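Local coordinates for protein tRNA (adenine(58)-N(1))-methyltransferase TrmI (Thermus thermophilus, PDB 2PWY) that catalyses the S-adenosyl-L-methionine-dependent methylation of N1 of adenosine 58 in tRNA and is required for growth at extreme temperatures, at residues 73-77 against 132-136; 45-49 against 60-64; 162-168 against 186-192; 83-87 against 223-227. One frame throughout, in Å; residues are numbered along the deposited sequence.

Contact 1 of 4, residues 73-77 against 132-136; sequences MKRSA and HHLAQ. With SAH (S-adenosyl-L-homocysteine), chain E.
Ser76 and Ala77 lie against the ring of His133, where the loop between helices 66-72 and 82-91 passes helix 131-144 beside the cofactor pocket of this class I, Rossmann-like methyltransferase. The His133 side chain can be followed outward. Its CB is 4.0 Å from Ser76 OG. CG is turned anti to the carbonyl carbon (chi1 -73°), which swings the ring toward the loop and the ligand. Ser76 OG then stands over one face of the ring, 3.0 Å from CD2, and Ser76 CB lies near NE2. CE1 approaches the methyl of Ala77. ND1 donates to O3' of the bound S-adenosyl-L-homocysteine at the ring edge, and an N-H...O angle of 172° makes the bond almost straight. A leucine in place of His133 would probably leave the ribose O3' without this donor and Ser76 OG without a flat face to rest on.

Farther along the helix, the Lys74 methylenes run across the Gln136 amide, CG over its face. That amide is held from its own helix, NE2 by Asn140 and OE1 by Arg139. Arg75 points its CB away from the helix and grips Met73 O side-on with NE and NH1. At the pocket end, Ala77 CB lies 3.7 Å from the ligand sulfur SD.

Contact 2 of 4, residues 45-49 against 60-64; sequences AGPGG and SVHRP
This is a backbone-dominated contact in the small N-terminal domain, where the turn after helix 39-45 meets strand 58-62. Two bonds define it: Gly48 N donates to Val61 O at 2.8 Å, and Val61 N donates to Gly49 O at 2.9 Å with an N-H...O angle of 170°. The residues from Gly46 to Gly49 form a type II beta turn, closed by Gly49 N on Gly46 O. Glycine suits three of its positions, since Gly46 has positive phi, a CB on Gly48 would press on the preceding carbonyl oxygen, and one on Gly49 would collide with Ala45 O.

Val61 packs its side chain against the turn and the helix end. A chi1 of 178° carries CG1 to the side of Gly46, 3.4 Å from Gly46 O, while CG2 reaches Ala45 CB at 4.0 Å. Pro47 lays CB and CG against the backbone N and CB of Arg63, and its CA makes a CA-H...O contact with Val61 O. A water lies within hydrogen-bonding distance of both Gly49 O and Val61 O.

Asp191 of the second subunit accepts from His62 ND1 and Arg63 N, which places the end of strand 58-62 at the subunit interface. On the neighbouring strand 10-13, Leu10 and Leu12 touch Val61, and backbone bonds tie Ser60 to Lys13 and His62 to Leu11.

Contact 3 of 4, residues 162-168 against 186-192; sequences LEEAAYD and LALKPDR
The two backbones run parallel where Tyr167 bridges Leu188: Tyr167 N donates to Ala187 O and Lys189 N to Tyr167 O, the latter at 2.9 Å with an N-H...O angle of 173°. Just before, a type II turn from Glu163 to Ala166 brings Ala165 N to Leu186 O at the end of helix 181-187.

Ala187 CB touches both Leu162 CD1 and, at 3.6 Å, CD2 of the Tyr167 ring; Ala187 O sits at the edge of that ring, near its plane. Glu164 CB and CG lie over Leu186 O and CD1. Lys189 extends alongside Asp168, pointing the same way, and NZ forms a salt bridge to OD1 at 2.8 Å, from the syn side and tilted out of the carboxylate plane, while a water links NZ to Asp168 OD2. The Arg192 chain, bent at chi2 and chi3 (-67° and -66°), folds back to place NE 3.0 Å from Asp168 O, in the carbonyl plane and on a lone pair. Its NH1 forms a salt bridge with Asp93.

Strands 167-173 and 192-198 are parallel neighbours joined through helix 181-187, so the contact ties the start of strand 167-173 to the return from that helix into strand 192-198, within a beta-alpha-beta crossover of the Rossmann-like methyltransferase fold.

Contact 4 of 4, residues 83-87 against 223-227; sequences KDASA and EVGWR
Lys83 NZ is gripped by several oxygens: Val224 O across the contact at 2.7 Å, Asp84 OD1 in a salt bridge at 2.8 Å, and Thr246 OG1. It approaches Val224 O from above the carbonyl plane, 37° out of it. The lysine reaches there by extending to CE and bending at chi4 (67°), its methylenes sliding past Val224 in the opposite direction. Its CB sits over one face of Trp226, 3.5 Å from the centroid of the five-membered ring, a well-centred CH-pi contact.

Shortened to an alanine, Lys83 would probably leave Val224 O and the Asp84 carboxylate without the ammonium group they share.

Asp84 OD1 also accepts from a water that in turn accepts from Val224 N at 2.8 Å, so direct and water-mediated links bind one residue's N-H and C=O to the helix. Val224 CG2 packs on Ala87 CB at 3.5 Å.

The axes of helix segment 83-87 and strand segment 223-227 come within 8.6 Å, with 125° between their N-to-C directions. Leu249 of strand 248-254 touches both Ala87 and Val224, helix 109-118 meets Ala85, and residues 223-227 pair antiparallel with a strand of the second subunit, which continues the sheet across the interface.

Overall arrangement
Contact 1 meets the ligand directly, through the ribose and the sulfur, whereas the others flank the site or lie away from it. Contact 4 stands across the chain's centre from contact 1, with centres about 22 Å apart, and its Asp84 side chain is about 9 Å from S-adenosyl-L-homocysteine; the Leu162 side chain of contact 3 is about 10 Å from it. Contacts 3 and 4 reach the same mixed sheet, their centres about 26 Å apart. Contact 2 belongs to the N-terminal domain, which may help recognise tRNA, and lies about 42 Å from contact 3 between centres. Yet the two regions meet across the subunit interface: Asp191 of one subunit bonds to His62 of the second.

Contact 1 of 4, residues 73-77 against 132-136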
loop_
_atom_site.group_PDB
_atom_site.type_symbol
_atom_site.label_atom_id
_atom_site.label_comp_id
_atom_site.label_asym_id
_atom_site.label_seq_id
_atom_site.Cartn_x
_atom_site.Cartn_y
_atom_site.Cartn_z
ATOM N N MET A 73 20.507 0.470 -17.950
ATOM C CA MET A 73 21.623 1.298 -18.416
ATOM C C MET A 73 22.726 1.446 -17.357
ATOM O O MET A 73 22.462 1.377 -16.149
ATOM C CB MET A 73 21.140 2.688 -18.862
ATOM C CG MET A 73 20.645 3.583 -17.724
ATOM S SD MET A 73 19.952 5.118 -18.344
ATOM C CE MET A 73 19.806 6.034 -16.817
ATOM N N LYS A 74 23.953 1.637 -17.835
ATOM C CA LYS A 74 25.115 1.921 -16.995
ATOM C C LYS A 74 24.802 3.166 -16.179
ATOM O O LYS A 74 24.117 4.078 -16.662
ATOM C CB LYS A 74 26.336 2.173 -17.894
ATOM C CG LYS A 74 27.674 2.374 -17.181
ATOM C CD LYS A 74 28.781 2.588 -18.214
ATOM C CE LYS A 74 30.134 2.874 -17.569
ATOM N NZ LYS A 74 30.935 1.633 -17.400
ATOM N N ARG A 75 25.277 3.204 -14.941
ATOM C CA ARG A 75 25.086 4.394 -14.120
ATOM C C ARG A 75 26.256 4.667 -13.193
ATOM O O ARG A 75 27.024 3.758 -12.870
ATOM C CB ARG A 75 23.787 4.287 -13.310
ATOM C CG ARG A 75 23.853 3.421 -12.048
ATOM C CD ARG A 75 23.666 1.933 -12.336
ATOM N NE ARG A 75 22.607 1.693 -13.324
ATOM C CZ ARG A 75 21.310 1.591 -13.043
ATOM N NH1 ARG A 75 20.447 1.375 -14.030
ATOM N NH2 ARG A 75 20.874 1.711 -11.788
ATOM N N SER A 76 26.389 5.919 -12.768
ATOM C CA SER A 76 27.175 6.208 -11.572
ATOM C C SER A 76 26.155 6.537 -10.489
ATOM O O SER A 76 25.861 5.697 -9.630
ATOM C CB SER A 76 28.197 7.325 -11.804
ATOM O OG SER A 76 27.562 8.508 -12.253
ATOM N N ALA A 77 25.567 7.730 -10.574
ATOM C CA ALA A 77 24.424 8.084 -9.739
ATOM C C ALA A 77 23.215 7.203 -10.078
ATOM O O ALA A 77 22.901 6.993 -11.245
ATOM C CB ALA A 77 24.083 9.556 -9.921
ATOM N N HIS A 132 32.221 13.433 -13.955
ATOM C CA HIS A 132 32.122 12.035 -14.360
ATOM C C HIS A 132 30.653 11.617 -14.457
ATOM O O HIS A 132 30.266 10.886 -15.378
ATOM C CB HIS A 132 32.902 11.094 -13.437
ATOM C CG HIS A 132 32.606 9.648 -13.682
ATOM N ND1 HIS A 132 32.988 8.998 -14.837
ATOM C CD2 HIS A 132 31.923 8.737 -12.945
ATOM C CE1 HIS A 132 32.570 7.745 -14.794
ATOM N NE2 HIS A 132 31.923 7.561 -13.656
ATOM N N HIS A 133 29.843 12.099 -13.515
ATOM C CA HIS A 133 28.405 11.869 -13.556
ATOM C C HIS A 133 27.822 12.430 -14.852
ATOM O O HIS A 133 27.088 11.739 -15.560
ATOM C CB HIS A 133 27.707 12.472 -12.326
ATOM C CG HIS A 133 27.941 11.712 -11.049
ATOM N ND1 HIS A 133 27.148 11.879 -9.933
ATOM C CD2 HIS A 133 28.869 10.784 -10.713
ATOM C CE1 HIS A 133 27.577 11.090 -8.965
ATOM N NE2 HIS A 133 28.615 10.406 -9.415
ATOM N N LEU A 134 28.164 13.676 -15.168
ATOM C CA LEU A 134 27.648 14.323 -16.372
ATOM C C LEU A 134 28.053 13.588 -17.655
ATOM O O LEU A 134 27.228 13.381 -18.535
ATOM C CB LEU A 134 28.059 15.796 -16.435
ATOM C CG LEU A 134 27.501 16.565 -17.639
ATOM C CD1 LEU A 134 25.962 16.497 -17.716
ATOM C CD2 LEU A 134 27.969 18.014 -17.624
ATOM N N ALA A 135 29.316 13.171 -17.746
ATOM C CA ALA A 135 29.764 12.406 -18.909
ATOM C C ALA A 135 28.941 11.132 -19.130
ATOM O O ALA A 135 28.512 10.866 -20.256
ATOM C CB ALA A 135 31.252 12.087 -18.808
ATOM N N GLN A 136 28.689 10.371 -18.060
ATOM C CA GLN A 136 27.886 9.145 -18.162
ATOM C C GLN A 136 26.441 9.478 -18.537
ATOM O O GLN A 136 25.839 8.804 -19.383
ATOM C CB GLN A 136 27.928 8.329 -16.861
ATOM C CG GLN A 136 27.267 6.935 -16.966
ATOM C CD GLN A 136 27.877 6.072 -18.066
ATOM O OE1 GLN A 136 29.097 5.905 -18.126
ATOM N NE2 GLN A 136 27.033 5.523 -18.940
HETATM N N SAH E . 17.580 12.015 -11.571
HETATM C CA SAH E . 18.943 11.516 -11.946
HETATM C CB SAH E . 19.737 11.113 -10.709
HETATM C CG SAH E . 20.230 12.325 -9.913
HETATM S SD SAH E . 21.377 11.784 -8.618
HETATM C C SAH E . 18.784 10.352 -12.906
HETATM O O SAH E . 17.653 9.904 -13.151
HETATM O OXT SAH E . 19.771 9.859 -13.463
HETATM C "C5'" SAH E . 21.732 13.440 -7.977
HETATM C "C4'" SAH E . 22.783 14.173 -8.819
HETATM O "O4'" SAH E . 22.725 15.552 -8.521
HETATM C "C3'" SAH E . 24.236 13.747 -8.569
HETATM O "O3'" SAH E . 24.823 13.420 -9.824
HETATM C "C2'" SAH E . 24.894 14.973 -7.934
HETATM O "O2'" SAH E . 26.229 15.175 -8.339
HETATM C "C1'" SAH E . 24.044 16.093 -8.479
HETATM N N9 SAH E . 23.903 17.315 -7.671
HETATM C C8 SAH E . 23.626 17.393 -6.335
HETATM N N7 SAH E . 23.495 18.703 -6.024
HETATM C C5 SAH E . 23.634 19.454 -7.138
HETATM C C6 SAH E . 23.589 20.833 -7.373
HETATM N N6 SAH E . 23.351 21.701 -6.378
HETATM N N1 SAH E . 23.788 21.280 -8.673
HETATM C C2 SAH E . 24.034 20.399 -9.699
HETATM N N3 SAH E . 24.087 19.042 -9.449
HETATM C C4 SAH E . 23.888 18.583 -8.190
#

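Contact 2 of 4, residues 45-49 against 60-64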
loop_
_atom_site.group_PDB
_atom_site.type_symbol
_atom_site.label_atom_id
_atom_site.label_comp_id
_atom_site.label_asym_id
_atom_site.label_seq_id
_atom_site.Cartn_x
_atom_site.Cartn_y
_atom_site.Cartn_z
ATOM N N ALA A 45 16.624 -10.992 -36.245
ATOM C CA ALA A 45 15.420 -11.383 -35.512
ATOM C C ALA A 45 14.553 -10.142 -35.294
ATOM O O ALA A 45 13.337 -10.151 -35.544
ATOM C CB ALA A 45 15.789 -12.025 -34.187
ATOM N N GLY A 46 15.206 -9.066 -34.866
ATOM C CA GLY A 46 14.547 -7.786 -34.593
ATOM C C GLY A 46 13.651 -7.774 -33.363
ATOM O O GLY A 46 13.350 -8.820 -32.791
ATOM N N PRO A 47 13.208 -6.574 -32.946
ATOM C CA PRO A 47 12.258 -6.470 -31.835
ATOM C C PRO A 47 11.023 -7.331 -32.076
ATOM O O PRO A 47 10.384 -7.243 -33.139
ATOM C CB PRO A 47 11.901 -4.981 -31.820
ATOM C CG PRO A 47 13.144 -4.318 -32.378
ATOM C CD PRO A 47 13.583 -5.252 -33.474
ATOM N N GLY A 48 10.699 -8.162 -31.089
ATOM C CA GLY A 48 9.549 -9.048 -31.186
ATOM C C GLY A 48 9.941 -10.436 -31.646
ATOM O O GLY A 48 9.141 -11.368 -31.567
ATOM N N GLY A 49 11.182 -10.568 -32.120
ATOM C CA GLY A 49 11.698 -11.839 -32.623
ATOM C C GLY A 49 12.470 -12.620 -31.580
ATOM O O GLY A 49 12.583 -12.188 -30.426
ATOM N N SER A 60 14.791 -13.658 -26.394
ATOM C CA SER A 60 13.792 -12.821 -27.041
ATOM C C SER A 60 14.423 -11.456 -27.246
ATOM O O SER A 60 15.122 -10.949 -26.362
ATOM C CB SER A 60 12.521 -12.716 -26.210
ATOM O OG SER A 60 12.816 -12.204 -24.933
ATOM N N VAL A 61 14.174 -10.876 -28.411
ATOM C CA VAL A 61 14.803 -9.621 -28.794
ATOM C C VAL A 61 13.789 -8.484 -28.696
ATOM O O VAL A 61 12.647 -8.613 -29.166
ATOM C CB VAL A 61 15.369 -9.698 -30.234
ATOM C CG1 VAL A 61 15.983 -8.380 -30.643
ATOM C CG2 VAL A 61 16.392 -10.847 -30.361
ATOM N N HIS A 62 14.216 -7.378 -28.088
ATOM C CA HIS A 62 13.334 -6.247 -27.806
ATOM C C HIS A 62 13.972 -4.892 -28.107
ATOM O O HIS A 62 15.191 -4.718 -27.987
ATOM C CB HIS A 62 12.899 -6.247 -26.330
ATOM C CG HIS A 62 12.255 -7.521 -25.891
ATOM N ND1 HIS A 62 10.949 -7.839 -26.191
ATOM C CD2 HIS A 62 12.741 -8.559 -25.168
ATOM C CE1 HIS A 62 10.657 -9.023 -25.678
ATOM N NE2 HIS A 62 11.731 -9.487 -25.060
ATOM N N ARG A 63 13.131 -3.952 -28.516
ATOM C CA ARG A 63 13.439 -2.538 -28.406
ATOM C C ARG A 63 13.114 -2.181 -26.952
ATOM O O ARG A 63 11.954 -2.301 -26.546
ATOM C CB ARG A 63 12.556 -1.710 -29.347
ATOM C CG ARG A 63 12.556 -0.232 -29.013
ATOM C CD ARG A 63 11.469 0.514 -29.727
ATOM N NE ARG A 63 11.510 1.947 -29.419
ATOM C CZ ARG A 63 11.102 2.895 -30.257
ATOM N NH1 ARG A 63 10.623 2.570 -31.458
ATOM N NH2 ARG A 63 11.180 4.167 -29.909
ATOM N N PRO A 64 14.121 -1.774 -26.156
ATOM C CA PRO A 64 13.833 -1.497 -24.737
ATOM C C PRO A 64 12.933 -0.281 -24.616
ATOM O O PRO A 64 13.142 0.711 -25.321
ATOM C CB PRO A 64 15.213 -1.190 -24.127
ATOM C CG PRO A 64 16.104 -0.858 -25.304
ATOM C CD PRO A 64 15.540 -1.536 -26.508
HETATM O O HOH W 1 10.615 -10.929 -28.470
#

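Contact 3 of 4, residues 162-168 against 186-192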
loop_
_atom_site.group_PDB
_atom_site.type_symbol
_atom_site.label_atom_id
_atom_site.label_comp_id
_atom_site.label_asym_id
_atom_site.label_seq_id
_atom_site.Cartn_x
_atom_site.Cartn_y
_atom_site.Cartn_z
ATOM N N LEU A 162 20.419 32.269 -15.102
ATOM C CA LEU A 162 19.084 31.881 -15.551
ATOM C C LEU A 162 18.202 33.093 -15.816
ATOM O O LEU A 162 18.319 34.105 -15.128
ATOM C CB LEU A 162 18.406 30.978 -14.502
ATOM C CG LEU A 162 19.064 29.620 -14.221
ATOM C CD1 LEU A 162 18.223 28.789 -13.263
ATOM C CD2 LEU A 162 19.344 28.836 -15.504
ATOM N N GLU A 163 17.320 32.980 -16.813
ATOM C CA GLU A 163 16.313 34.005 -17.059
ATOM C C GLU A 163 15.162 33.861 -16.079
ATOM O O GLU A 163 14.620 32.770 -15.919
ATOM C CB GLU A 163 15.775 33.915 -18.483
ATOM C CG GLU A 163 16.782 34.286 -19.542
ATOM C CD GLU A 163 16.179 34.268 -20.917
ATOM O OE1 GLU A 163 15.802 33.167 -21.387
ATOM O OE2 GLU A 163 16.079 35.349 -21.527
ATOM N N GLU A 164 14.772 34.964 -15.447
ATOM C CA GLU A 164 13.660 34.946 -14.497
ATOM C C GLU A 164 12.332 34.551 -15.159
ATOM O O GLU A 164 11.997 35.024 -16.242
ATOM C CB GLU A 164 13.515 36.306 -13.809
ATOM C CG GLU A 164 12.326 36.392 -12.856
ATOM C CD GLU A 164 12.286 37.694 -12.072
ATOM O OE1 GLU A 164 11.173 38.133 -11.719
ATOM O OE2 GLU A 164 13.358 38.286 -11.813
ATOM N N ALA A 165 11.587 33.680 -14.484
ATOM C CA ALA A 165 10.240 33.298 -14.933
ATOM C C ALA A 165 10.244 32.789 -16.381
ATOM O O ALA A 165 9.307 33.054 -17.148
ATOM C CB ALA A 165 9.254 34.469 -14.757
ATOM N N ALA A 166 11.300 32.063 -16.751
ATOM C CA ALA A 166 11.439 31.532 -18.111
ATOM C C ALA A 166 11.126 30.040 -18.205
ATOM O O ALA A 166 10.995 29.503 -19.300
ATOM C CB ALA A 166 12.840 31.823 -18.677
ATOM N N TYR A 167 10.988 29.388 -17.054
ATOM C CA TYR A 167 10.813 27.932 -17.010
ATOM C C TYR A 167 9.420 27.536 -16.562
ATOM O O TYR A 167 8.835 28.148 -15.651
ATOM C CB TYR A 167 11.883 27.304 -16.111
ATOM C CG TYR A 167 13.272 27.532 -16.666
ATOM C CD1 TYR A 167 13.873 26.579 -17.491
ATOM C CD2 TYR A 167 13.956 28.737 -16.431
ATOM C CE1 TYR A 167 15.144 26.796 -18.043
ATOM C CE2 TYR A 167 15.228 28.966 -16.963
ATOM C CZ TYR A 167 15.813 27.984 -17.764
ATOM O OH TYR A 167 17.061 28.205 -18.290
ATOM N N ASP A 168 8.913 26.492 -17.211
ATOM C CA ASP A 168 7.562 26.002 -17.003
ATOM C C ASP A 168 7.470 24.995 -15.851
ATOM O O ASP A 168 6.371 24.668 -15.394
ATOM C CB ASP A 168 7.013 25.407 -18.298
ATOM C CG ASP A 168 6.963 26.435 -19.414
ATOM O OD1 ASP A 168 6.169 27.403 -19.301
ATOM O OD2 ASP A 168 7.750 26.305 -20.380
ATOM N N LEU A 186 13.562 31.973 -8.747
ATOM C CA LEU A 186 13.835 32.957 -9.794
ATOM C C LEU A 186 13.422 32.426 -11.170
ATOM O O LEU A 186 12.730 33.115 -11.920
ATOM C CB LEU A 186 15.317 33.335 -9.794
ATOM C CG LEU A 186 15.748 34.371 -10.834
ATOM C CD1 LEU A 186 15.238 35.740 -10.460
ATOM C CD2 LEU A 186 17.257 34.375 -10.911
ATOM N N ALA A 187 13.826 31.190 -11.470
ATOM C CA ALA A 187 13.613 30.570 -12.774
ATOM C C ALA A 187 12.147 30.283 -13.107
ATOM O O ALA A 187 11.718 30.459 -14.236
ATOM C CB ALA A 187 14.447 29.267 -12.879
ATOM N N LEU A 188 11.395 29.838 -12.108
ATOM C CA LEU A 188 10.076 29.267 -12.330
ATOM C C LEU A 188 8.961 30.303 -12.527
ATOM O O LEU A 188 8.798 31.220 -11.714
ATOM C CB LEU A 188 9.744 28.330 -11.157
ATOM C CG LEU A 188 8.440 27.529 -11.220
ATOM C CD1 LEU A 188 8.385 26.658 -12.493
ATOM C CD2 LEU A 188 8.331 26.672 -9.966
ATOM N N LYS A 189 8.172 30.128 -13.586
ATOM C CA LYS A 189 7.000 30.980 -13.820
ATOM C C LYS A 189 6.032 30.920 -12.648
ATOM O O LYS A 189 5.818 29.841 -12.091
ATOM C CB LYS A 189 6.281 30.532 -15.092
ATOM C CG LYS A 189 7.029 30.907 -16.353
ATOM C CD LYS A 189 6.367 30.333 -17.590
ATOM C CE LYS A 189 7.234 30.616 -18.815
ATOM N NZ LYS A 189 6.570 30.078 -20.028
ATOM N N PRO A 190 5.448 32.077 -12.252
ATOM C CA PRO A 190 4.380 32.092 -11.259
ATOM C C PRO A 190 3.293 31.050 -11.544
ATOM O O PRO A 190 2.866 30.878 -12.694
ATOM C CB PRO A 190 3.817 33.514 -11.380
ATOM C CG PRO A 190 5.042 34.336 -11.734
ATOM C CD PRO A 190 5.811 33.441 -12.697
ATOM N N ASP A 191 2.864 30.368 -10.483
ATOM C CA ASP A 191 1.755 29.410 -10.507
ATOM C C ASP A 191 2.159 28.054 -11.109
ATOM O O ASP A 191 1.344 27.144 -11.176
ATOM C CB ASP A 191 0.524 29.993 -11.225
ATOM C CG ASP A 191 -0.772 29.558 -10.578
ATOM O OD1 ASP A 191 -0.800 29.455 -9.332
ATOM O OD2 ASP A 191 -1.751 29.301 -11.303
ATOM N N ARG A 192 3.423 27.928 -11.514
ATOM C CA ARG A 192 3.952 26.659 -12.013
ATOM C C ARG A 192 4.688 25.902 -10.899
ATOM O O ARG A 192 4.746 26.380 -9.765
ATOM C CB ARG A 192 4.795 26.869 -13.274
ATOM C CG ARG A 192 3.985 27.513 -14.415
ATOM C CD ARG A 192 2.889 26.560 -14.929
ATOM N NE ARG A 192 3.473 25.373 -15.560
ATOM C CZ ARG A 192 2.799 24.294 -15.954
ATOM N NH1 ARG A 192 1.486 24.205 -15.785
ATOM N NH2 ARG A 192 3.458 23.289 -16.523
HETATM O O HOH W 2 7.978 28.216 -22.179
#

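Contact 4 of 4, residues 83-87 against 223-227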
loop_
_atom_site.group_PDB
_atom_site.type_symbol
_atom_site.label_atom_id
_atom_site.label_comp_id
_atom_site.label_asym_id
_atom_site.label_seq_id
_atom_site.Cartn_x
_atom_site.Cartn_y
_atom_site.Cartn_z
ATOM N N LYS A 83 8.656 4.670 -12.094
ATOM C CA LYS A 83 7.348 5.041 -11.541
ATOM C C LYS A 83 7.346 6.499 -11.059
ATOM O O LYS A 83 6.340 7.220 -11.150
ATOM C CB LYS A 83 6.957 4.096 -10.400
ATOM C CG LYS A 83 7.811 4.216 -9.142
ATOM C CD LYS A 83 7.345 3.248 -8.060
ATOM C CE LYS A 83 8.245 3.387 -6.821
ATOM N NZ LYS A 83 8.104 4.704 -6.124
ATOM N N ASP A 84 8.487 6.919 -10.526
ATOM C CA ASP A 84 8.623 8.261 -9.968
ATOM C C ASP A 84 8.839 9.303 -11.053
ATOM O O ASP A 84 8.274 10.393 -10.978
ATOM C CB ASP A 84 9.774 8.281 -8.959
ATOM C CG ASP A 84 9.577 7.260 -7.839
ATOM O OD1 ASP A 84 8.481 7.251 -7.260
ATOM O OD2 ASP A 84 10.502 6.468 -7.575
ATOM N N ALA A 85 9.649 8.976 -12.055
ATOM C CA ALA A 85 9.917 9.908 -13.162
ATOM C C ALA A 85 8.622 10.168 -13.942
ATOM O O ALA A 85 8.306 11.310 -14.281
ATOM C CB ALA A 85 11.010 9.371 -14.066
ATOM N N SER A 86 7.866 9.103 -14.181
ATOM C CA SER A 86 6.540 9.180 -14.789
ATOM C C SER A 86 5.614 10.134 -14.018
ATOM O O SER A 86 4.981 11.029 -14.611
ATOM C CB SER A 86 5.938 7.765 -14.831
ATOM O OG SER A 86 4.643 7.768 -15.399
ATOM N N ALA A 87 5.535 9.955 -12.698
ATOM C CA ALA A 87 4.709 10.819 -11.850
ATOM C C ALA A 87 5.213 12.256 -11.849
ATOM O O ALA A 87 4.411 13.198 -11.885
ATOM C CB ALA A 87 4.626 10.268 -10.432
ATOM N N GLU A 223 3.843 9.440 -2.125
ATOM C CA GLU A 223 4.596 8.241 -2.444
ATOM C C GLU A 223 3.900 7.534 -3.593
ATOM O O GLU A 223 2.699 7.218 -3.512
ATOM C CB GLU A 223 4.605 7.265 -1.264
ATOM C CG GLU A 223 5.102 7.798 0.039
ATOM C CD GLU A 223 4.861 6.805 1.149
ATOM O OE1 GLU A 223 4.232 7.176 2.163
ATOM O OE2 GLU A 223 5.278 5.634 0.981
ATOM N N VAL A 224 4.658 7.282 -4.652
ATOM C CA VAL A 224 4.174 6.526 -5.793
ATOM C C VAL A 224 4.455 5.048 -5.539
ATOM O O VAL A 224 5.569 4.671 -5.161
ATOM C CB VAL A 224 4.858 6.997 -7.116
ATOM C CG1 VAL A 224 4.406 6.165 -8.301
ATOM C CG2 VAL A 224 4.564 8.480 -7.377
ATOM N N GLY A 225 3.430 4.225 -5.715
ATOM C CA GLY A 225 3.589 2.781 -5.671
ATOM C C GLY A 225 3.066 2.172 -6.952
ATOM O O GLY A 225 1.952 2.498 -7.401
ATOM N N TRP A 226 3.870 1.291 -7.546
ATOM C CA TRP A 226 3.397 0.435 -8.637
ATOM C C TRP A 226 3.473 -0.986 -8.103
ATOM O O TRP A 226 4.550 -1.612 -8.069
ATOM C CB TRP A 226 4.240 0.593 -9.902
ATOM C CG TRP A 226 4.003 1.865 -10.706
ATOM C CD1 TRP A 226 3.283 2.967 -10.337
ATOM C CD2 TRP A 226 4.535 2.150 -12.011
ATOM N NE1 TRP A 226 3.327 3.920 -11.341
ATOM C CE2 TRP A 226 4.087 3.439 -12.375
ATOM C CE3 TRP A 226 5.350 1.435 -12.903
ATOM C CZ2 TRP A 226 4.426 4.034 -13.606
ATOM C CZ3 TRP A 226 5.681 2.020 -14.130
ATOM C CH2 TRP A 226 5.223 3.305 -14.463
ATOM N N ARG A 227 2.326 -1.470 -7.645
ATOM C CA ARG A 227 2.222 -2.777 -7.010
ATOM C C ARG A 227 2.061 -3.822 -8.092
ATOM O O ARG A 227 0.998 -3.929 -8.709
ATOM C CB ARG A 227 1.031 -2.782 -6.054
ATOM C CG ARG A 227 0.823 -4.063 -5.273
ATOM C CD ARG A 227 -0.318 -3.835 -4.260
ATOM N NE ARG A 227 -0.701 -5.021 -3.477
ATOM C CZ ARG A 227 0.073 -5.624 -2.572
ATOM N NH1 ARG A 227 1.318 -5.203 -2.337
ATOM N NH2 ARG A 227 -0.394 -6.674 -1.917
HETATM O O HOH W 3 7.218 8.345 -5.004
#